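Local coordinates for protein putative fructose-bisphosphate aldolase (PDB 3PM6) that is a putative class II fructose-bisphosphate aldolase, a zinc-containing TIM-barrel protein that forms an assembly of two chains, at residues R45-K50 and A81-T86; F27-I32 and R51-I56; N36-L41 and E277-M282. One frame throughout, in Å; residues are numbered along the deposited sequence.

Contact 1 (R45-K50 and A81-T86); sequences RAAEHK and ASVPIT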
loop_
_atom_site.group_PDB
_atom_site.type_symbol
_atom_site.label_atom_id
_atom_site.label_comp_id
_atom_site.label_asym_id
_atom_site.label_seq_id
_atom_site.Cartn_x
_atom_site.Cartn_y
_atom_site.Cartn_z
ATOM N N ARG A 45 -1.645 -2.121 -13.521
ATOM C CA ARG A 45 -1.694 -1.299 -14.733
ATOM C C ARG A 45 -1.086 -2.046 -15.918
ATOM O O ARG A 45 -1.658 -2.068 -17.021
ATOM C CB ARG A 45 -0.933 0.005 -14.530
ATOM C CG ARG A 45 -1.714 1.090 -13.900
ATOM C CD ARG A 45 -0.746 2.194 -13.509
ATOM N NE ARG A 45 -1.331 3.036 -12.477
ATOM C CZ ARG A 45 -0.881 4.238 -12.136
ATOM N NH1 ARG A 45 0.172 4.783 -12.743
ATOM N NH2 ARG A 45 -1.511 4.910 -11.191
ATOM N N ALA A 46 0.073 -2.657 -15.677
ATOM C CA ALA A 46 0.761 -3.429 -16.704
ATOM C C ALA A 46 -0.136 -4.543 -17.185
ATOM O O ALA A 46 -0.327 -4.696 -18.372
ATOM C CB ALA A 46 2.085 -3.994 -16.175
ATOM N N ALA A 47 -0.730 -5.278 -16.252
ATOM C CA ALA A 47 -1.604 -6.397 -16.564
ATOM C C ALA A 47 -2.859 -5.954 -17.333
ATOM O O ALA A 47 -3.305 -6.637 -18.262
ATOM C CB ALA A 47 -2.015 -7.143 -15.270
ATOM N N GLU A 48 -3.448 -4.835 -16.942
ATOM C CA GLU A 48 -4.638 -4.385 -17.675
ATOM C C GLU A 48 -4.229 -3.839 -19.031
ATOM O O GLU A 48 -4.878 -4.150 -20.032
ATOM C CB GLU A 48 -5.448 -3.394 -16.871
ATOM C CG GLU A 48 -6.225 -4.072 -15.703
ATOM C CD GLU A 48 -6.932 -3.070 -14.798
ATOM O OE1 GLU A 48 -6.640 -1.855 -14.891
ATOM O OE2 GLU A 48 -7.774 -3.497 -13.984
ATOM N N HIS A 49 -3.138 -3.073 -19.079
ATOM C CA HIS A 49 -2.664 -2.534 -20.354
ATOM C C HIS A 49 -2.400 -3.666 -21.371
ATOM O O HIS A 49 -2.866 -3.596 -22.512
ATOM C CB HIS A 49 -1.439 -1.624 -20.173
ATOM C CG HIS A 49 -1.005 -0.930 -21.430
ATOM N ND1 HIS A 49 0.323 -0.715 -21.747
ATOM C CD2 HIS A 49 -1.726 -0.418 -22.463
ATOM C CE1 HIS A 49 0.401 -0.120 -22.928
ATOM N NE2 HIS A 49 -0.827 0.084 -23.373
ATOM N N LYS A 50 -1.700 -4.720 -20.938
ATOM C CA LYS A 50 -1.273 -5.800 -21.835
ATOM C C LYS A 50 -2.297 -6.925 -21.943
ATOM O O LYS A 50 -2.056 -7.946 -22.618
ATOM C CB LYS A 50 0.065 -6.380 -21.346
ATOM C CG LYS A 50 1.200 -5.375 -21.279
ATOM C CD LYS A 50 1.568 -4.889 -22.675
ATOM C CE LYS A 50 2.535 -5.828 -23.321
ATOM N NZ LYS A 50 3.363 -5.107 -24.304
ATOM N N ALA A 81 -9.391 -5.638 -10.338
ATOM C CA ALA A 81 -8.719 -5.640 -11.640
ATOM C C ALA A 81 -9.638 -6.240 -12.695
ATOM O O ALA A 81 -10.435 -7.114 -12.351
ATOM C CB ALA A 81 -7.422 -6.445 -11.543
ATOM N N SER A 82 -9.505 -5.806 -13.961
ATOM C CA SER A 82 -10.320 -6.335 -15.080
ATOM C C SER A 82 -9.692 -7.507 -15.821
ATOM O O SER A 82 -10.144 -7.862 -16.912
ATOM C CB SER A 82 -10.675 -5.245 -16.095
ATOM O OG SER A 82 -9.512 -4.746 -16.741
ATOM N N VAL A 83 -8.630 -8.077 -15.243
ATOM C CA VAL A 83 -7.957 -9.239 -15.790
ATOM C C VAL A 83 -7.704 -10.129 -14.572
ATOM O O VAL A 83 -7.765 -9.631 -13.421
ATOM C CB VAL A 83 -6.627 -8.864 -16.531
ATOM C CG1 VAL A 83 -6.902 -7.934 -17.717
ATOM C CG2 VAL A 83 -5.585 -8.240 -15.595
ATOM N N PRO A 84 -7.441 -11.434 -14.792
ATOM C CA PRO A 84 -7.175 -12.280 -13.617
ATOM C C PRO A 84 -5.823 -11.967 -12.939
ATOM O O PRO A 84 -4.749 -12.116 -13.549
ATOM C CB PRO A 84 -7.209 -13.700 -14.192
ATOM C CG PRO A 84 -7.824 -13.570 -15.536
ATOM C CD PRO A 84 -7.393 -12.231 -16.022
ATOM N N ILE A 85 -5.905 -11.510 -11.684
ATOM C CA ILE A 85 -4.728 -11.302 -10.852
ATOM C C ILE A 85 -4.985 -11.866 -9.442
ATOM O O ILE A 85 -5.990 -11.529 -8.813
ATOM C CB ILE A 85 -4.376 -9.811 -10.728
ATOM C CG1 ILE A 85 -4.360 -9.124 -12.089
ATOM C CG2 ILE A 85 -3.017 -9.656 -10.054
ATOM C CD1 ILE A 85 -4.198 -7.610 -11.984
ATOM N N THR A 86 -4.066 -12.697 -8.937
ATOM C CA THR A 86 -4.207 -13.244 -7.589
ATOM C C THR A 86 -2.993 -12.927 -6.747
ATOM O O THR A 86 -1.982 -12.462 -7.265
ATOM C CB THR A 86 -4.447 -14.775 -7.618
ATOM O OG1 THR A 86 -3.293 -15.430 -8.147
ATOM C CG2 THR A 86 -5.706 -15.120 -8.502
#
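E48 reaches from the end of helix 37-49 to the loop A81-V83, which leads into strand 85-92 of the TIM barrel. The contact therefore packs an outer helix of the barrel against the entrance to the second strand after it in the chain. From CB of E48, the chain turns so that CG is anti to the carbonyl carbon (chi1 -74°). E48 CG lies 3.5 Å from S82 OG. The chain runs on extended, and CD passes beside the same hydroxyl. At the tip, E48 OE2 accepts a hydrogen bond from S82 N at 2.9 Å. The bond is fairly straight, 161° at the hydrogen. The N-H meets OE2 on the anti side, 19° out of the carboxylate plane. S82 OG adds a weak bond to E48 OE2 at 3.5 Å. Two donors of one residue thus bear on a single carboxylate oxygen, and A81 CA also lies close to it. One residue back, A47 makes the apolar half of the contact. Its methyl also touches A54 of strand 54-58 and M290 of helix 271-292. Across the contact, A47 CB lies 3.7 Å from V83 CG2 and 4.0 Å from I85 CD1.

Contact 2 (F27-I32 and R51-I56); sequences FAIPAI and RSPAMI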
loop_
_atom_site.group_PDB
_atom_site.type_symbol
_atom_site.label_atom_id
_atom_site.label_comp_id
_atom_site.label_asym_id
_atom_site.label_seq_id
_atom_site.Cartn_x
_atom_site.Cartn_y
_atom_site.Cartn_z
ATOM N N PHE A 27 2.128 -20.641 -22.127
ATOM C CA PHE A 27 2.763 -19.426 -21.624
ATOM C C PHE A 27 2.942 -19.556 -20.122
ATOM O O PHE A 27 2.605 -20.607 -19.554
ATOM C CB PHE A 27 2.005 -18.166 -22.047
ATOM C CG PHE A 27 0.631 -18.041 -21.440
ATOM C CD1 PHE A 27 -0.447 -18.786 -21.945
ATOM C CD2 PHE A 27 0.416 -17.167 -20.367
ATOM C CE1 PHE A 27 -1.707 -18.669 -21.372
ATOM C CE2 PHE A 27 -0.837 -17.036 -19.794
ATOM C CZ PHE A 27 -1.900 -17.796 -20.281
ATOM N N ALA A 28 3.505 -18.523 -19.489
ATOM C CA ALA A 28 3.613 -18.487 -18.025
ATOM C C ALA A 28 2.984 -17.215 -17.459
ATOM O O ALA A 28 2.931 -16.178 -18.129
ATOM C CB ALA A 28 5.049 -18.637 -17.576
ATOM N N ILE A 29 2.479 -17.339 -16.229
ATOM C CA ILE A 29 1.897 -16.250 -15.466
ATOM C C ILE A 29 3.070 -15.426 -14.918
ATOM O O ILE A 29 4.017 -15.992 -14.374
ATOM C CB ILE A 29 1.066 -16.838 -14.278
ATOM C CG1 ILE A 29 -0.049 -17.758 -14.799
ATOM C CG2 ILE A 29 0.529 -15.737 -13.328
ATOM C CD1 ILE A 29 -1.033 -17.109 -15.839
ATOM N N PRO A 30 3.036 -14.097 -15.109
ATOM C CA PRO A 30 4.084 -13.275 -14.497
ATOM C C PRO A 30 3.784 -13.115 -13.015
ATOM O O PRO A 30 2.722 -12.661 -12.678
ATOM C CB PRO A 30 3.950 -11.917 -15.214
ATOM C CG PRO A 30 2.494 -11.865 -15.719
ATOM C CD PRO A 30 2.043 -13.312 -15.887
ATOM N N ALA A 31 4.710 -13.516 -12.151
ATOM C CA ALA A 31 4.509 -13.482 -10.688
ATOM C C ALA A 31 5.506 -12.494 -10.092
ATOM O O ALA A 31 6.673 -12.822 -9.869
ATOM C CB ALA A 31 4.708 -14.877 -10.098
ATOM N N ILE A 32 5.065 -11.269 -9.874
ATOM C CA ILE A 32 5.972 -10.157 -9.611
ATOM C C ILE A 32 5.994 -9.844 -8.150
ATOM O O ILE A 32 4.951 -9.497 -7.575
ATOM C CB ILE A 32 5.475 -8.867 -10.381
ATOM C CG1 ILE A 32 5.113 -9.205 -11.835
ATOM C CG2 ILE A 32 6.468 -7.711 -10.245
ATOM C CD1 ILE A 32 6.270 -9.756 -12.650
ATOM N N ARG A 51 -3.426 -6.770 -21.260
ATOM C CA ARG A 51 -4.453 -7.817 -21.232
ATOM C C ARG A 51 -3.813 -9.141 -20.819
ATOM O O ARG A 51 -3.909 -10.145 -21.519
ATOM C CB ARG A 51 -5.138 -7.934 -22.606
ATOM N N SER A 52 -3.137 -9.131 -19.676
ATOM C CA SER A 52 -2.400 -10.317 -19.188
ATOM C C SER A 52 -2.876 -10.592 -17.779
ATOM O O SER A 52 -3.059 -9.651 -16.993
ATOM C CB SER A 52 -0.884 -10.059 -19.153
ATOM O OG SER A 52 -0.197 -11.084 -18.429
ATOM N N PRO A 53 -3.044 -11.882 -17.450
ATOM C CA PRO A 53 -3.122 -12.345 -16.083
ATOM C C PRO A 53 -1.807 -11.997 -15.381
ATOM O O PRO A 53 -0.824 -11.684 -16.052
ATOM C CB PRO A 53 -3.221 -13.850 -16.258
ATOM C CG PRO A 53 -2.416 -14.110 -17.525
ATOM C CD PRO A 53 -2.949 -13.013 -18.391
ATOM N N ALA A 54 -1.800 -12.023 -14.049
ATOM C CA ALA A 54 -0.590 -11.737 -13.268
ATOM C C ALA A 54 -0.782 -12.237 -11.870
ATOM O O ALA A 54 -1.869 -12.607 -11.496
ATOM C CB ALA A 54 -0.270 -10.201 -13.227
ATOM N N MET A 55 0.293 -12.264 -11.096
ATOM C CA MET A 55 0.178 -12.522 -9.680
ATOM C C MET A 55 0.987 -11.470 -8.964
ATOM O O MET A 55 2.066 -11.067 -9.424
ATOM C CB MET A 55 0.675 -13.936 -9.327
ATOM C CG MET A 55 -0.234 -15.055 -9.801
ATOM S SD MET A 55 0.410 -16.729 -9.358
ATOM C CE MET A 55 -1.011 -17.705 -9.893
ATOM N N ILE A 56 0.471 -11.025 -7.838
ATOM C CA ILE A 56 1.213 -10.092 -6.993
ATOM C C ILE A 56 1.855 -10.976 -5.890
ATOM O O ILE A 56 1.156 -11.748 -5.220
ATOM C CB ILE A 56 0.256 -9.004 -6.384
ATOM C CG1 ILE A 56 -0.390 -8.129 -7.478
ATOM C CG2 ILE A 56 0.943 -8.166 -5.309
ATOM C CD1 ILE A 56 -1.441 -7.201 -6.947
#
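P30 and M55 join the first two strands of the TIM barrel. Strands 29-32 and 54-56 run parallel, 17° apart, with their axes approaching to 4.8 Å. Two backbone hydrogen bonds link them. M55 N donates to P30 O at 2.9 Å, and I32 N donates to M55 O at 3.0 Å. M55 thus uses both its N-H and its C=O, on the residues before and after A31, as in parallel pairing. A54 CA adds a CA-H...O contact to P30 O at 3.5 Å.

Among the apolar contacts, A31 and M55 put their side chains on one face of the sheet, CB beside CB, and I29 packs on M55. I29 CG1 is anti to the carbonyl carbon (chi1 -59°). This leaves I29 CG2 anti to the backbone N, 3.7 Å from M55 CG. The two side chains cross obliquely. I29 CD1 lies 3.7 Å from P53 CG, and these side chains cross at about a right angle. P53 CG also meets F27 at the ring edge, near the ring plane, 4.0 Å from F27 CE2. Apart from these, P30 CG comes 4.1 Å from A54 CB.

Among polar side chains, S52 OG packs near P30 CG and is hydrogen-bonded to S295 OG.

The pair is part of a beta-alpha-beta unit, with helix 37-49 as the crossover. I43 of that helix covers I32, A54 and I56. Helix 16-24 covers F27, I29 and M55 with F21, A22 and L19. Strand 245-250 pairs with I29 and A31 on their other edge and so closes the barrel.

Contact 3 (N36-L41 and E277-M282); sequences NLEGIL and EVTNAM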
loop_
_atom_site.group_PDB
_atom_site.type_symbol
_atom_site.label_atom_id
_atom_site.label_comp_id
_atom_site.label_asym_id
_atom_site.label_seq_id
_atom_site.Cartn_x
_atom_site.Cartn_y
_atom_site.Cartn_z
ATOM N N ASN A 36 5.581 -2.691 -1.988
ATOM C CA ASN A 36 4.941 -1.419 -1.835
ATOM C C ASN A 36 3.771 -1.217 -2.805
ATOM O O ASN A 36 3.575 -1.967 -3.791
ATOM C CB ASN A 36 5.982 -0.287 -1.965
ATOM C CG ASN A 36 6.840 -0.420 -3.214
ATOM O OD1 ASN A 36 6.331 -0.609 -4.324
ATOM N ND2 ASN A 36 8.149 -0.344 -3.030
ATOM N N LEU A 37 2.968 -0.222 -2.477
ATOM C CA LEU A 37 1.810 0.141 -3.283
ATOM C C LEU A 37 2.205 0.552 -4.700
ATOM O O LEU A 37 1.481 0.255 -5.624
ATOM C CB LEU A 37 1.026 1.278 -2.597
ATOM C CG LEU A 37 -0.120 2.031 -3.280
ATOM C CD1 LEU A 37 -1.127 1.118 -3.907
ATOM C CD2 LEU A 37 -0.818 2.875 -2.241
ATOM N N GLU A 38 3.344 1.218 -4.880
ATOM C CA GLU A 38 3.788 1.526 -6.225
ATOM C C GLU A 38 3.923 0.248 -7.074
ATOM O O GLU A 38 3.569 0.235 -8.248
ATOM C CB GLU A 38 5.111 2.308 -6.228
ATOM C CG GLU A 38 5.026 3.680 -5.584
ATOM C CD GLU A 38 5.480 3.696 -4.122
ATOM O OE1 GLU A 38 5.179 2.733 -3.383
ATOM O OE2 GLU A 38 6.120 4.685 -3.713
ATOM N N GLY A 39 4.464 -0.809 -6.482
ATOM C CA GLY A 39 4.647 -2.061 -7.204
ATOM C C GLY A 39 3.319 -2.735 -7.492
ATOM O O GLY A 39 3.141 -3.311 -8.564
ATOM N N ILE A 40 2.388 -2.658 -6.532
ATOM C CA ILE A 40 1.025 -3.187 -6.703
ATOM C C ILE A 40 0.369 -2.461 -7.902
ATOM O O ILE A 40 -0.183 -3.094 -8.794
ATOM C CB ILE A 40 0.195 -3.051 -5.382
ATOM C CG1 ILE A 40 0.734 -3.993 -4.284
ATOM C CG2 ILE A 40 -1.313 -3.240 -5.622
ATOM C CD1 ILE A 40 0.373 -3.568 -2.860
ATOM N N LEU A 41 0.486 -1.140 -7.940
ATOM C CA LEU A 41 -0.147 -0.356 -9.009
ATOM C C LEU A 41 0.516 -0.655 -10.336
ATOM O O LEU A 41 -0.182 -0.823 -11.343
ATOM C CB LEU A 41 -0.082 1.150 -8.723
ATOM C CG LEU A 41 -1.091 1.568 -7.661
ATOM C CD1 LEU A 41 -0.988 3.059 -7.346
ATOM C CD2 LEU A 41 -2.510 1.205 -8.119
ATOM N N GLU A 277 6.679 8.328 -11.114
ATOM C CA GLU A 277 7.817 7.873 -11.920
ATOM C C GLU A 277 8.284 6.439 -11.579
ATOM O O GLU A 277 8.510 5.633 -12.498
ATOM C CB GLU A 277 8.967 8.910 -11.910
ATOM C CG GLU A 277 8.587 10.211 -12.661
ATOM C CD GLU A 277 9.787 11.101 -13.018
ATOM O OE1 GLU A 277 10.927 10.597 -13.008
ATOM O OE2 GLU A 277 9.595 12.301 -13.303
ATOM N N VAL A 278 8.353 6.097 -10.283
ATOM C CA VAL A 278 8.696 4.730 -9.905
ATOM C C VAL A 278 7.657 3.724 -10.395
ATOM O O VAL A 278 8.007 2.624 -10.814
ATOM C CB VAL A 278 8.992 4.538 -8.385
ATOM C CG1 VAL A 278 10.257 5.318 -7.991
ATOM C CG2 VAL A 278 7.805 4.936 -7.500
ATOM N N THR A 279 6.385 4.111 -10.382
ATOM C CA THR A 279 5.335 3.209 -10.812
ATOM C C THR A 279 5.398 2.984 -12.332
ATOM O O THR A 279 5.301 1.839 -12.791
ATOM C CB THR A 279 3.965 3.754 -10.404
ATOM O OG1 THR A 279 4.007 4.092 -9.016
ATOM C CG2 THR A 279 2.887 2.727 -10.646
ATOM N N ASN A 280 5.576 4.070 -13.090
ATOM C CA ASN A 280 5.747 3.976 -14.529
ATOM C C ASN A 280 6.920 3.107 -14.921
ATOM O O ASN A 280 6.779 2.259 -15.770
ATOM C CB ASN A 280 5.916 5.360 -15.172
ATOM C CG ASN A 280 4.701 6.240 -14.981
ATOM O OD1 ASN A 280 3.614 5.740 -14.694
ATOM N ND2 ASN A 280 4.884 7.562 -15.093
ATOM N N ALA A 281 8.075 3.351 -14.312
ATOM C CA ALA A 281 9.274 2.580 -14.579
ATOM C C ALA A 281 9.105 1.079 -14.231
ATOM O O ALA A 281 9.521 0.186 -15.014
ATOM C CB ALA A 281 10.442 3.186 -13.844
ATOM N N MET A 282 8.467 0.803 -13.097
ATOM C CA MET A 282 8.189 -0.579 -12.700
ATOM C C MET A 282 7.164 -1.181 -13.642
ATOM O O MET A 282 7.290 -2.349 -14.003
ATOM C CB MET A 282 7.699 -0.668 -11.254
ATOM C CG MET A 282 8.787 -0.420 -10.198
ATOM S SD MET A 282 8.244 -0.905 -8.535
ATOM C CE MET A 282 7.554 0.637 -8.034
#
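E38 and M282 meet where helix 37-49 of the TIM barrel packs against the C-terminal helix 271-292. M282 CE lies 3.5 Å from E38 CB and 3.7 Å from G39 N. The bend at chi3 (-90°) carries this methyl to the first turn of the other helix. E38 CG touches V278 CG2 at 3.6 Å. T279 OG1 is 3.5 Å from E38 CB, and the two side chains cross at about a right angle. The other branch of T279, CG2, lies 3.9 Å from L41 CB. No hydrogen bond joins the two segments.

The polar groups are held from nearby. N36 is the N-cap of helix 37-49, and N36 OD1 accepts from G39 N at 2.9 Å. E38 OE2 bonds to H275 ND1, one turn before T279. T279 OG1 bonds to H275 O and to Y65 OH of the second subunit. N36 ND2 bonds to H275 NE2 of the second subunit. Y65 of the second subunit also packs on E38 and L41, so the contact is part of the interface between the two chains.

The short helical segments cross at -44°, with axes 8.5 Å apart at their closest. Helix 252-265 covers one flank, with Y258 on N36 and M282. Helix 69-80 packs on L37 and I40.

The three contacts lie around helix 37-49. Along the chain the segments come as 27-32, 36-41, 45-50, 51-56, 81-86 and 277-282. Contacts 1 and 2 alternate, as do 2 and 3, while both segments of contact 1 lie between those of contact 3. Contacts 1 and 3 use the end and the start of the helix, about 14 Å apart between centres. Contact 2 joins the strands that flank it, about 8 Å from contact 1 and about 16 Å from contact 3 between centres. T86 O probably bonds to I56 N in the barrel sheet, and I56 CD1 packs on I40 CG2. Inner strand pairing, outer helix packing and the subunit boundary thus meet around one helix.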